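Local coordinates for phosphoribosyl-aminoimidazole carboxylase (PDB 3K5I), which probably carboxylates 5-aminoimidazole ribonucleotide to its N5-carboxyamino form at the expense of ATP, as an ATP-grasp enzyme of purine biosynthesis, at residues L165-M170 with K194-Y199; P137-R142 with S282-E287; D98-E103 with A117-Q122; G176-N181 with L190-D195. All coordinates share one frame; numbering follows the deposited sequence.

Contact 1: L165-M170 with K194-Y199. With ADP (adenosine-5'-diphosphate), chain G.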
# COMPACT_ATOMS: atom_id res chain seq x y z
N LEU A 165 -32.82 15.78 -9.66
CA LEU A 165 -33.21 16.51 -8.47
C LEU A 165 -32.07 16.37 -7.49
O LEU A 165 -31.61 15.25 -7.29
CB LEU A 165 -34.48 16.00 -7.80
CG LEU A 165 -35.09 16.87 -6.68
CD1 LEU A 165 -35.28 18.39 -7.01
CD2 LEU A 165 -36.41 16.25 -6.06
N LYS A 166 -31.63 17.45 -6.86
CA LYS A 166 -30.52 17.29 -5.92
C LYS A 166 -30.62 18.07 -4.61
O LYS A 166 -31.08 19.22 -4.61
CB LYS A 166 -29.24 17.81 -6.59
CG LYS A 166 -28.93 17.38 -8.00
CD LYS A 166 -27.43 17.64 -8.34
CE LYS A 166 -26.87 16.91 -9.61
NZ LYS A 166 -25.43 17.20 -10.11
N SER A 167 -30.15 17.45 -3.53
CA SER A 167 -30.08 18.03 -2.19
C SER A 167 -28.86 18.94 -2.27
O SER A 167 -27.78 18.58 -2.80
CB SER A 167 -29.69 17.03 -1.07
OG SER A 167 -29.53 17.74 0.17
N LYS A 168 -29.02 20.14 -1.73
CA LYS A 168 -27.89 21.06 -1.71
C LYS A 168 -26.85 20.59 -0.67
O LYS A 168 -25.63 20.65 -0.82
CB LYS A 168 -28.44 22.42 -1.28
CG LYS A 168 -29.30 23.11 -2.33
CD LYS A 168 -29.67 24.46 -1.70
CE LYS A 168 -30.58 25.43 -2.42
NZ LYS A 168 -30.20 26.87 -2.10
N THR A 169 -27.30 20.05 0.43
CA THR A 169 -26.28 19.66 1.39
C THR A 169 -26.28 18.17 1.64
O THR A 169 -27.21 17.44 1.26
CB THR A 169 -26.67 20.28 2.74
OG1 THR A 169 -28.01 19.87 3.01
CG2 THR A 169 -26.72 21.79 2.60
N MET A 170 -25.22 17.77 2.33
CA MET A 170 -25.03 16.40 2.72
C MET A 170 -24.95 15.34 1.61
O MET A 170 -25.02 14.15 1.87
CB MET A 170 -26.06 16.04 3.82
CG MET A 170 -26.14 17.04 4.99
SD MET A 170 -24.51 17.11 5.91
CE MET A 170 -24.38 15.25 6.14
N LYS A 194 -36.72 13.90 0.89
CA LYS A 194 -37.52 14.56 1.89
C LYS A 194 -36.73 15.48 2.80
O LYS A 194 -35.62 15.20 3.22
CB LYS A 194 -38.09 13.46 2.77
CG LYS A 194 -39.60 13.39 2.92
CD LYS A 194 -39.91 12.73 4.27
CE LYS A 194 -39.91 11.21 4.27
NZ LYS A 194 -41.05 10.73 5.09
N ASP A 195 -37.40 16.53 3.23
CA ASP A 195 -36.86 17.45 4.22
C ASP A 195 -35.44 17.90 4.07
O ASP A 195 -34.77 17.99 5.09
CB ASP A 195 -36.91 16.77 5.59
CG ASP A 195 -38.28 16.83 6.19
OD1 ASP A 195 -39.03 17.81 5.98
OD2 ASP A 195 -38.62 15.87 6.88
N ARG A 196 -35.00 18.16 2.84
CA ARG A 196 -33.65 18.64 2.59
C ARG A 196 -33.82 19.94 1.73
O ARG A 196 -34.85 20.19 1.13
CB ARG A 196 -32.80 17.50 1.91
CG ARG A 196 -32.81 16.16 2.71
CD ARG A 196 -32.11 14.97 2.00
NE ARG A 196 -30.68 15.26 1.78
CZ ARG A 196 -29.78 14.45 1.21
NH1 ARG A 196 -30.16 13.27 0.75
NH2 ARG A 196 -28.52 14.83 1.06
N PRO A 197 -32.83 20.81 1.68
CA PRO A 197 -32.90 22.02 0.85
C PRO A 197 -32.52 21.45 -0.54
O PRO A 197 -31.56 20.69 -0.66
CB PRO A 197 -31.68 22.83 1.31
CG PRO A 197 -30.71 21.81 1.89
CD PRO A 197 -31.53 20.65 2.37
N LEU A 198 -33.26 21.79 -1.58
CA LEU A 198 -33.04 21.26 -2.94
C LEU A 198 -32.90 22.29 -4.02
O LEU A 198 -33.24 23.48 -3.89
CB LEU A 198 -34.32 20.53 -3.39
CG LEU A 198 -34.90 19.65 -2.30
CD1 LEU A 198 -36.05 18.95 -2.99
CD2 LEU A 198 -33.83 18.68 -1.78
N TYR A 199 -32.48 21.79 -5.16
CA TYR A 199 -32.39 22.60 -6.35
C TYR A 199 -32.43 21.52 -7.44
O TYR A 199 -32.15 20.37 -7.19
CB TYR A 199 -31.17 23.52 -6.44
CG TYR A 199 -29.92 22.76 -6.75
CD1 TYR A 199 -29.30 22.03 -5.74
CD2 TYR A 199 -29.40 22.74 -8.04
CE1 TYR A 199 -28.14 21.38 -6.02
CE2 TYR A 199 -28.24 22.05 -8.33
CZ TYR A 199 -27.65 21.35 -7.29
OH TYR A 199 -26.50 20.62 -7.38
PB ADP G . -22.63 13.28 -5.74
O1B ADP G . -23.45 12.47 -4.82
O2B ADP G . -22.14 14.29 -4.72
O3B ADP G . -21.30 13.02 -6.52
PA ADP G . -23.18 14.43 -8.46
O1A ADP G . -21.77 14.37 -8.84
O2A ADP G . -23.74 15.78 -8.84
O3A ADP G . -23.43 14.02 -6.92
O5' ADP G . -23.83 13.33 -9.43
C5' ADP G . -23.27 12.02 -9.59
C4' ADP G . -23.40 11.58 -11.02
O4' ADP G . -24.79 11.62 -11.42
C3' ADP G . -22.77 12.44 -12.11
O3' ADP G . -21.48 11.85 -12.34
C2' ADP G . -23.58 12.15 -13.38
O2' ADP G . -23.51 10.74 -13.75
C1' ADP G . -24.93 12.15 -12.70
N9 ADP G . -25.45 13.51 -12.83
C8 ADP G . -25.26 14.50 -11.91
N7 ADP G . -25.72 15.69 -12.38
C5 ADP G . -26.27 15.34 -13.60
C6 ADP G . -27.03 16.14 -14.51
N6 ADP G . -27.34 17.30 -14.60
N1 ADP G . -27.45 15.50 -15.64
C2 ADP G . -27.26 14.14 -15.88
N3 ADP G . -26.66 13.40 -14.99
C4 ADP G . -26.16 13.99 -13.89
O HOH W 1 -29.35 17.00 3.33
O HOH W 2 -27.01 12.40 1.44
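The carbonyl oxygen of Thr169 is gripped by two side chains, one from its own turn and one from across the contact. Ser167 OG donates to Thr169 O at 2.6 Å, on a lone pair in the carbonyl plane, and Arg196 NH2 gives it an N-H at 2.9 Å, also in that plane. Water 1 joins them, bridging Thr169 O to Arg196 NE. The methylene CB of Ser167 sits over one face of the guanidinium, so a small residue suits this place. A bend at chi3 (62°) turns the otherwise extended Arg196 chain across the serine, and its NH1 goes on to the carbonyl of Arg175.

Behind this turn the backbones pair as antiparallel strands. Lys166 N donates to Tyr199 O and Tyr199 N to Lys166 O, both at 3.0 Å, and Lys168 N then reaches Pro197 O at 2.8 Å, nearly straight at 173°. Proline, which has no N-H to offer, still serves here as an acceptor. The Tyr199 ring crosses the Lys166 side chain at a slant, with OH 3.3 Å from CD of that lysine.

Extended beyond CG, Lys166 carries NZ to both O2A (2.5 Å) and N7 (2.7 Å) of ADP, and Glu201 is a further partner. One ammonium thus ties phosphate to adenine, and its positive charge would be expected to offset the negative charge of the alpha-phosphate.

Contact 2: P137-R142 with S282-E287. With MG (magnesium ion), chain H; ADP (adenosine-5'-diphosphate), chain G.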
# COMPACT_ATOMS: atom_id res chain seq x y z
N PRO A 137 -18.43 26.92 -16.71
CA PRO A 137 -19.58 26.42 -17.46
C PRO A 137 -20.08 25.31 -16.53
O PRO A 137 -19.27 24.60 -15.94
CB PRO A 137 -18.96 25.83 -18.75
CG PRO A 137 -17.61 25.41 -18.35
CD PRO A 137 -17.17 26.36 -17.23
N MET A 138 -21.39 25.18 -16.40
CA MET A 138 -22.04 24.18 -15.56
C MET A 138 -23.52 24.23 -15.88
O MET A 138 -24.07 25.29 -16.16
CB MET A 138 -21.99 24.62 -14.11
CG MET A 138 -22.38 26.07 -13.85
SD MET A 138 -21.43 26.86 -12.47
CE MET A 138 -20.56 25.45 -11.73
N ALA A 139 -24.15 23.07 -15.77
CA ALA A 139 -25.58 22.85 -16.00
C ALA A 139 -26.51 23.89 -15.38
O ALA A 139 -26.33 24.35 -14.27
CB ALA A 139 -26.03 21.44 -15.52
N GLU A 140 -27.54 24.25 -16.12
CA GLU A 140 -28.53 25.20 -15.68
C GLU A 140 -29.27 24.65 -14.48
O GLU A 140 -29.53 23.44 -14.40
CB GLU A 140 -29.58 25.26 -16.79
CG GLU A 140 -30.62 26.31 -16.53
CD GLU A 140 -31.11 26.91 -17.82
OE1 GLU A 140 -32.03 27.73 -17.67
OE2 GLU A 140 -30.60 26.55 -18.91
N HIS A 141 -29.72 25.53 -13.59
CA HIS A 141 -30.45 24.98 -12.49
C HIS A 141 -31.43 26.01 -12.00
O HIS A 141 -31.52 27.11 -12.57
CB HIS A 141 -29.49 24.54 -11.39
CG HIS A 141 -28.61 25.63 -10.86
ND1 HIS A 141 -27.24 25.62 -11.03
CD2 HIS A 141 -28.91 26.75 -10.15
CE1 HIS A 141 -26.74 26.70 -10.45
NE2 HIS A 141 -27.72 27.39 -9.90
N ARG A 142 -32.14 25.62 -10.95
CA ARG A 142 -33.13 26.49 -10.31
C ARG A 142 -33.21 26.05 -8.87
O ARG A 142 -33.38 24.86 -8.60
CB ARG A 142 -34.52 26.37 -10.97
CG ARG A 142 -34.53 26.87 -12.41
CD ARG A 142 -34.38 28.40 -12.51
NE ARG A 142 -34.95 28.87 -13.76
CZ ARG A 142 -34.35 28.77 -14.94
NH1 ARG A 142 -33.13 28.25 -14.99
NH2 ARG A 142 -34.94 29.19 -16.05
N SER A 282 -17.43 19.92 -26.09
CA SER A 282 -17.12 21.03 -25.20
C SER A 282 -17.21 20.47 -23.76
O SER A 282 -17.70 19.37 -23.50
CB SER A 282 -18.14 22.13 -25.40
OG SER A 282 -19.34 21.62 -24.87
N ILE A 283 -16.72 21.23 -22.79
CA ILE A 283 -16.73 20.76 -21.43
C ILE A 283 -17.48 21.51 -20.36
O ILE A 283 -17.59 22.75 -20.32
CB ILE A 283 -15.35 20.27 -20.93
CG1 ILE A 283 -14.77 19.31 -21.97
CG2 ILE A 283 -15.47 19.45 -19.67
CD1 ILE A 283 -13.26 18.97 -21.76
N MET A 284 -18.00 20.68 -19.48
CA MET A 284 -18.78 21.17 -18.37
C MET A 284 -18.25 20.59 -17.07
O MET A 284 -17.74 19.47 -16.95
CB MET A 284 -20.22 20.76 -18.60
CG MET A 284 -21.22 21.56 -17.85
SD MET A 284 -22.52 22.03 -19.04
CE MET A 284 -23.88 21.21 -18.38
N LEU A 285 -18.35 21.43 -16.07
CA LEU A 285 -17.90 20.99 -14.78
C LEU A 285 -19.16 20.31 -14.22
O LEU A 285 -20.28 20.69 -14.57
CB LEU A 285 -17.49 22.22 -13.95
CG LEU A 285 -17.14 21.76 -12.54
CD1 LEU A 285 -15.79 22.28 -12.02
CD2 LEU A 285 -18.31 22.23 -11.72
N CYS A 286 -18.98 19.23 -13.45
CA CYS A 286 -20.10 18.51 -12.85
C CYS A 286 -20.07 18.90 -11.37
O CYS A 286 -21.09 19.19 -10.78
CB CYS A 286 -19.97 16.99 -12.94
SG CYS A 286 -21.33 16.27 -11.96
N GLU A 287 -18.90 18.93 -10.76
CA GLU A 287 -18.76 19.29 -9.35
C GLU A 287 -17.28 19.24 -8.99
O GLU A 287 -16.46 18.64 -9.70
CB GLU A 287 -19.54 18.35 -8.43
CG GLU A 287 -18.78 17.16 -7.83
CD GLU A 287 -19.71 16.32 -6.94
OE1 GLU A 287 -20.54 16.95 -6.26
OE2 GLU A 287 -19.70 15.07 -6.91
MG MG H . -19.88 13.49 -8.15
PB ADP G . -22.63 13.28 -5.74
O1B ADP G . -23.45 12.47 -4.82
O2B ADP G . -22.14 14.29 -4.72
O3B ADP G . -21.30 13.02 -6.52
PA ADP G . -23.18 14.43 -8.46
O1A ADP G . -21.77 14.37 -8.84
O2A ADP G . -23.74 15.78 -8.84
O3A ADP G . -23.43 14.02 -6.92
O5' ADP G . -23.83 13.33 -9.43
C5' ADP G . -23.27 12.02 -9.59
C4' ADP G . -23.40 11.58 -11.02
O4' ADP G . -24.79 11.62 -11.42
C3' ADP G . -22.77 12.44 -12.11
O3' ADP G . -21.48 11.85 -12.34
C2' ADP G . -23.58 12.15 -13.38
O2' ADP G . -23.51 10.74 -13.75
C1' ADP G . -24.93 12.15 -12.70
N9 ADP G . -25.45 13.51 -12.83
C8 ADP G . -25.26 14.50 -11.91
N7 ADP G . -25.72 15.69 -12.38
C5 ADP G . -26.27 15.34 -13.60
C6 ADP G . -27.03 16.14 -14.51
N6 ADP G . -27.34 17.30 -14.60
N1 ADP G . -27.45 15.50 -15.64
C2 ADP G . -27.26 14.14 -15.88
N3 ADP G . -26.66 13.40 -14.99
C4 ADP G . -26.16 13.99 -13.89
O HOH W 3 -18.93 12.37 -6.80
O HOH W 4 -20.44 11.80 -9.54
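This is an edge contact within the ATP-grasp fold, where the loop leading into strand 141-144 lies against strand 283-289, an edge strand of the large antiparallel sheet. It brings together the two sheets between which ADP is bound. The polar link is a single backbone bond: Leu285 N donates to Pro137 O at 3.3 Å, long but fairly straight, with the N-H arriving from above the carbonyl plane.

Apolar side chains fill in around it. Pro137 lays the CG corner of its ring 3.3 Å from Ile283 O, a place that a compact, rigid ring suits. Met284, flexible and unbranched, has CG anti to its backbone N (chi1 -160°) and bends further out, which carries its methyl CE to 3.6 Å from Ala139 CB; the small alanine lets that methyl come close to the loop backbone. Met138 and Leu285 lie side by side and point the same way, meeting through CE and CD2 at 3.9 Å. Helix 124-132 packs against both of them through Lys128.

Further along the strand, Cys286 and Glu287 both face Glu274 in a classic beta bulge. Glu287 takes no part in the packing and points to the metal site, its chain extended beyond CG, and its carboxylate suits a hard cation. OE2 binds the magnesium ion at 2.0 Å, beside O3B and O1A of ADP, waters 3 and 4, and Glu274; magnesium lies 2.2 Å from ADP O3B.

Contact 3: D98-E103 with A117-Q122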
# COMPACT_ATOMS: atom_id res chain seq x y z
N ASP A 98 -18.24 20.60 10.30
CA ASP A 98 -18.70 21.84 10.88
C ASP A 98 -17.65 22.89 10.62
O ASP A 98 -16.71 23.03 11.36
CB ASP A 98 -19.07 21.59 12.35
CG ASP A 98 -19.49 22.83 13.07
OD1 ASP A 98 -19.42 23.84 12.36
OD2 ASP A 98 -19.88 22.81 14.27
N THR A 99 -17.84 23.67 9.56
CA THR A 99 -16.88 24.72 9.25
C THR A 99 -16.93 25.92 10.19
O THR A 99 -16.08 26.80 10.09
CB THR A 99 -17.03 25.14 7.78
OG1 THR A 99 -18.24 25.89 7.59
CG2 THR A 99 -17.17 23.79 7.06
N TYR A 100 -17.93 25.95 11.08
CA TYR A 100 -18.06 27.06 12.04
C TYR A 100 -17.13 26.82 13.21
O TYR A 100 -16.38 27.71 13.61
CB TYR A 100 -19.52 27.24 12.45
CG TYR A 100 -20.31 27.73 11.26
CD1 TYR A 100 -20.43 29.09 10.99
CD2 TYR A 100 -20.91 26.83 10.41
CE1 TYR A 100 -21.14 29.53 9.89
CE2 TYR A 100 -21.66 27.25 9.34
CZ TYR A 100 -21.74 28.60 9.04
OH TYR A 100 -22.57 29.02 8.04
N ALA A 101 -17.11 25.58 13.67
CA ALA A 101 -16.18 25.21 14.73
C ALA A 101 -14.81 25.49 14.13
O ALA A 101 -13.94 25.96 14.83
CB ALA A 101 -16.20 23.69 15.00
N LEU A 102 -14.57 25.16 12.86
CA LEU A 102 -13.27 25.41 12.20
C LEU A 102 -12.87 26.90 12.12
O LEU A 102 -11.69 27.24 12.34
CB LEU A 102 -13.16 24.83 10.80
CG LEU A 102 -13.07 23.32 10.45
CD1 LEU A 102 -13.10 23.02 8.93
CD2 LEU A 102 -11.90 22.60 11.10
N GLU A 103 -13.83 27.78 11.82
CA GLU A 103 -13.56 29.22 11.80
C GLU A 103 -13.20 29.62 13.28
O GLU A 103 -12.33 30.42 13.55
CB GLU A 103 -14.83 29.95 11.33
CG GLU A 103 -14.78 31.52 11.30
CD GLU A 103 -16.10 32.17 10.83
OE1 GLU A 103 -17.11 31.39 10.83
OE2 GLU A 103 -16.12 33.38 10.46
N ALA A 117 -13.39 27.42 2.00
CA ALA A 117 -13.49 26.58 0.78
C ALA A 117 -14.47 25.44 1.05
O ALA A 117 -15.44 25.25 0.30
CB ALA A 117 -12.08 25.99 0.37
N ILE A 118 -14.27 24.76 2.20
CA ILE A 118 -15.13 23.69 2.66
C ILE A 118 -16.56 24.20 2.83
O ILE A 118 -17.53 23.62 2.34
CB ILE A 118 -14.60 23.09 4.02
CG1 ILE A 118 -13.23 22.39 3.84
CG2 ILE A 118 -15.38 21.79 4.45
CD1 ILE A 118 -12.77 21.46 5.02
N ARG A 119 -16.72 25.31 3.54
CA ARG A 119 -18.08 25.81 3.73
C ARG A 119 -18.75 26.02 2.41
O ARG A 119 -19.90 25.62 2.22
CB ARG A 119 -18.15 27.18 4.39
CG ARG A 119 -19.50 27.45 5.07
CD ARG A 119 -19.34 28.82 5.81
NE ARG A 119 -18.69 28.57 7.09
CZ ARG A 119 -18.43 29.46 8.04
NH1 ARG A 119 -18.76 30.72 7.82
NH2 ARG A 119 -17.84 29.09 9.17
N THR A 120 -18.04 26.70 1.50
CA THR A 120 -18.64 26.92 0.19
C THR A 120 -18.95 25.57 -0.44
O THR A 120 -20.08 25.22 -0.85
CB THR A 120 -17.74 27.74 -0.79
OG1 THR A 120 -17.44 29.02 -0.21
CG2 THR A 120 -18.45 28.03 -2.13
N ILE A 121 -17.89 24.80 -0.60
CA ILE A 121 -18.07 23.57 -1.31
C ILE A 121 -19.14 22.62 -0.82
O ILE A 121 -19.82 21.95 -1.60
CB ILE A 121 -16.68 22.92 -1.74
CG1 ILE A 121 -15.93 23.78 -2.77
CG2 ILE A 121 -16.81 21.48 -2.29
CD1 ILE A 121 -14.48 23.38 -3.08
N GLN A 122 -19.30 22.56 0.49
CA GLN A 122 -20.28 21.65 1.08
C GLN A 122 -21.75 21.85 0.68
O GLN A 122 -22.60 20.96 0.85
CB GLN A 122 -20.04 21.60 2.58
CG GLN A 122 -20.52 22.85 3.23
CD GLN A 122 -20.30 22.70 4.73
OE1 GLN A 122 -20.88 23.44 5.49
NE2 GLN A 122 -19.47 21.75 5.16
O HOH W 5 -20.28 24.34 7.95
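The guanidinium of Arg119 lies flat on one face of the Tyr100 ring, an offset stack with planes about 16° apart and a cation-pi contact in which CZ stands 3.6 Å from the ring centroid. NH2 is set toward the rim, 3.2 Å from Tyr100 CD1, while CE1 lies over the centre of the guanidinium. At the edge of the guanidinium, in its plane, are the hydroxyl of Thr99 and the carboxylate of Glu103. Arg119 NE donates to Thr99 OG1 at 2.8 Å, almost straight, and NH2 forms a salt bridge with Glu103 OE1 at 2.9 Å, reaching that oxygen from above the carboxylate plane. A weak third bond runs from NH2 to Thr99 O.

Arginine suits this place because its flat cation can stack with its face while its N-H groups bond at the rim. Its bend at chi3 (-82°) turns the plane under the tyrosine. An extended chain lets Glu103, one turn on from Thr99, bring OE1 to the guanidinium edge. Thr99 serves two environments: its OG1 is also 2.6 Å from water 5, which donates to Gln122 OE1, and its methyl CG2 packs on Ile118 CG2 at 3.7 Å. Gln122 NE2 is hydrogen-bonded to the carbonyls of Glu95 and Val97.

Asp98 is the N-cap of helix 99-105, accepting through OD1 from Tyr100 N and Ala101 N, and its OD2 pairs with Arg77. The two helical segments run nearly antiparallel, with axes 10.2 Å apart; helix 77-84 packs against helix 99-105, and strand 89-92 of the parallel sheet lies under Leu102 and Ile118.

Contact 4: G176-N181 with L190-D195. With ADP (adenosine-5'-diphosphate), chain G.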
# COMPACT_ATOMS: atom_id res chain seq x y z
N GLY A 176 -27.95 12.25 -2.51
CA GLY A 176 -28.90 13.39 -2.50
C GLY A 176 -29.33 13.70 -3.95
O GLY A 176 -29.69 14.80 -4.28
N ASN A 177 -29.29 12.73 -4.84
CA ASN A 177 -29.65 12.93 -6.24
C ASN A 177 -30.93 12.13 -6.54
O ASN A 177 -31.17 11.08 -5.96
CB ASN A 177 -28.51 12.33 -7.12
CG ASN A 177 -27.41 13.35 -7.49
OD1 ASN A 177 -27.04 14.24 -6.71
ND2 ASN A 177 -26.88 13.23 -8.69
N PHE A 178 -31.75 12.63 -7.44
CA PHE A 178 -32.95 11.91 -7.80
C PHE A 178 -33.38 12.38 -9.17
O PHE A 178 -33.81 13.52 -9.35
CB PHE A 178 -34.09 12.07 -6.84
CG PHE A 178 -35.20 11.07 -7.04
CD1 PHE A 178 -35.29 9.95 -6.21
CD2 PHE A 178 -36.15 11.25 -8.02
CE1 PHE A 178 -36.31 9.01 -6.34
CE2 PHE A 178 -37.20 10.33 -8.18
CZ PHE A 178 -37.26 9.17 -7.34
N ARG A 179 -33.24 11.44 -10.09
CA ARG A 179 -33.63 11.64 -11.48
C ARG A 179 -35.14 11.80 -11.58
O ARG A 179 -35.91 10.95 -11.12
CB ARG A 179 -33.36 10.39 -12.30
CG ARG A 179 -33.50 10.82 -13.78
CD ARG A 179 -32.73 9.93 -14.79
NE ARG A 179 -33.51 9.77 -16.01
CZ ARG A 179 -33.06 9.43 -17.21
NH1 ARG A 179 -33.92 9.36 -18.22
NH2 ARG A 179 -31.77 9.15 -17.39
N VAL A 180 -35.56 12.90 -12.19
CA VAL A 180 -36.99 13.14 -12.35
C VAL A 180 -37.22 13.00 -13.87
O VAL A 180 -36.66 13.78 -14.61
CB VAL A 180 -37.31 14.54 -11.84
CG1 VAL A 180 -38.81 14.69 -11.86
CG2 VAL A 180 -36.72 14.78 -10.43
N ASN A 181 -37.98 12.02 -14.35
CA ASN A 181 -38.18 11.82 -15.80
C ASN A 181 -39.45 12.46 -16.36
O ASN A 181 -39.52 12.83 -17.53
CB ASN A 181 -38.25 10.33 -16.16
CG ASN A 181 -36.93 9.63 -15.98
OD1 ASN A 181 -36.00 9.93 -16.72
ND2 ASN A 181 -36.83 8.69 -15.02
N LEU A 190 -39.74 14.12 -4.38
CA LEU A 190 -39.79 14.90 -3.14
C LEU A 190 -39.72 13.96 -1.93
O LEU A 190 -38.92 14.08 -1.01
CB LEU A 190 -40.99 15.88 -3.12
CG LEU A 190 -41.18 16.94 -4.21
CD1 LEU A 190 -42.59 17.53 -4.20
CD2 LEU A 190 -40.12 18.04 -4.14
N GLU A 191 -40.55 12.95 -1.93
CA GLU A 191 -40.46 12.06 -0.80
C GLU A 191 -38.99 11.66 -0.66
O GLU A 191 -38.36 11.83 0.39
CB GLU A 191 -41.34 10.86 -1.13
CG GLU A 191 -41.59 9.88 -0.01
CD GLU A 191 -41.76 10.50 1.35
OE1 GLU A 191 -42.35 11.60 1.47
OE2 GLU A 191 -41.30 9.84 2.30
N ALA A 192 -38.45 11.12 -1.75
CA ALA A 192 -37.06 10.63 -1.76
C ALA A 192 -35.98 11.44 -1.07
O ALA A 192 -35.14 10.91 -0.33
CB ALA A 192 -36.62 10.13 -3.12
N LEU A 193 -36.03 12.74 -1.34
CA LEU A 193 -35.09 13.73 -0.82
C LEU A 193 -35.82 14.57 0.19
O LEU A 193 -35.60 15.78 0.32
CB LEU A 193 -34.78 14.64 -1.99
CG LEU A 193 -33.86 13.98 -3.03
CD1 LEU A 193 -33.35 15.03 -4.04
CD2 LEU A 193 -32.67 13.30 -2.38
N LYS A 194 -36.72 13.90 0.89
CA LYS A 194 -37.52 14.56 1.89
C LYS A 194 -36.73 15.48 2.80
O LYS A 194 -35.62 15.20 3.22
CB LYS A 194 -38.09 13.46 2.77
CG LYS A 194 -39.60 13.39 2.92
CD LYS A 194 -39.91 12.73 4.27
CE LYS A 194 -39.91 11.21 4.27
NZ LYS A 194 -41.05 10.73 5.09
N ASP A 195 -37.40 16.53 3.23
CA ASP A 195 -36.86 17.45 4.22
C ASP A 195 -35.44 17.90 4.07
O ASP A 195 -34.77 17.99 5.09
CB ASP A 195 -36.91 16.77 5.59
CG ASP A 195 -38.28 16.83 6.19
OD1 ASP A 195 -39.03 17.81 5.98
OD2 ASP A 195 -38.62 15.87 6.88
PB ADP G . -22.63 13.28 -5.74
O1B ADP G . -23.45 12.47 -4.82
O2B ADP G . -22.14 14.29 -4.72
O3B ADP G . -21.30 13.02 -6.52
PA ADP G . -23.18 14.43 -8.46
O1A ADP G . -21.77 14.37 -8.84
O2A ADP G . -23.74 15.78 -8.84
O3A ADP G . -23.43 14.02 -6.92
O5' ADP G . -23.83 13.33 -9.43
C5' ADP G . -23.27 12.02 -9.59
C4' ADP G . -23.40 11.58 -11.02
O4' ADP G . -24.79 11.62 -11.42
C3' ADP G . -22.77 12.44 -12.11
O3' ADP G . -21.48 11.85 -12.34
C2' ADP G . -23.58 12.15 -13.38
O2' ADP G . -23.51 10.74 -13.75
C1' ADP G . -24.93 12.15 -12.70
N9 ADP G . -25.45 13.51 -12.83
C8 ADP G . -25.26 14.50 -11.91
N7 ADP G . -25.72 15.69 -12.38
C5 ADP G . -26.27 15.34 -13.60
C6 ADP G . -27.03 16.14 -14.51
N6 ADP G . -27.34 17.30 -14.60
N1 ADP G . -27.45 15.50 -15.64
C2 ADP G . -27.26 14.14 -15.88
N3 ADP G . -26.66 13.40 -14.99
C4 ADP G . -26.16 13.99 -13.89
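Strand 177-180 passes the end of helix 186-192 with no hydrogen bond between the two segments; the closest CA atoms belong to Gly176 and Leu193, the first residue to leave helical geometry, and what joins them is the Leu193 side chain resting on the main chain of Gly176. Phe178 points at the helix, its CG anti to the backbone N (chi1 -166°), and this puts one side of the ring against Ala192: CD1 and CE1 are each 3.4 Å from the methyl CB. The approach is oblique, and the small methyl suits a place where a broad ring comes this close to a helix.

Leu193 fills the space beside it with a forked side chain. Its CD1 lies 3.7 Å from Gly176 O and 4.1 Å from Phe178 CB, while CD2 lies 3.7 Å from Gly176 C. A glycine, having no side chain, lets the leucine branches lie directly on the main chain. Leu193 also packs on Leu165, and Phe178 on Glu188 and Ala189, so the helix end is seated on the edge strand of the four-stranded antiparallel sheet.

Asn177 points away from the helix, toward the nucleotide. Its ND2 makes a weak bond to O5' of ADP at 3.1 Å and a hydrogen bond to Ser234, whose own hydroxyl also binds ADP. The strand thus has two unlike sides: the helix-facing one meets its partners through apolar side chains and the Gly176 main chain, without a hydrogen bond, so that dispersion and partial exclusion of water presumably hold it, while the other presents an amide, neutral and able to donate, to the ribose-phosphate link.

In the fold
Contacts 1, 2 and 4 all lie in the ATP-grasp region and each touches ADP, while contact 3 belongs to the preATP-grasp region. Contacts 1 and 4 are closest, with centres 8 Å apart: strands 163-167 and 177-180 are neighbours in one sheet, and Ser167 N lies 2.8 Å from Gly176 O, probably a hydrogen bond. Contact 2 sits about 18 Å from contact 1 between centres, yet touches it where Tyr199 CB packs 3.4 Å from Arg142 O. Contact 2 brings the magnesium ligand, contact 1 the phosphate-binding lysine and contact 4 the asparagine at O5'. Contact 3 touches none of them; the side chain of Gln122 is about 10 Å from bound 5-aminoimidazole ribonucleotide.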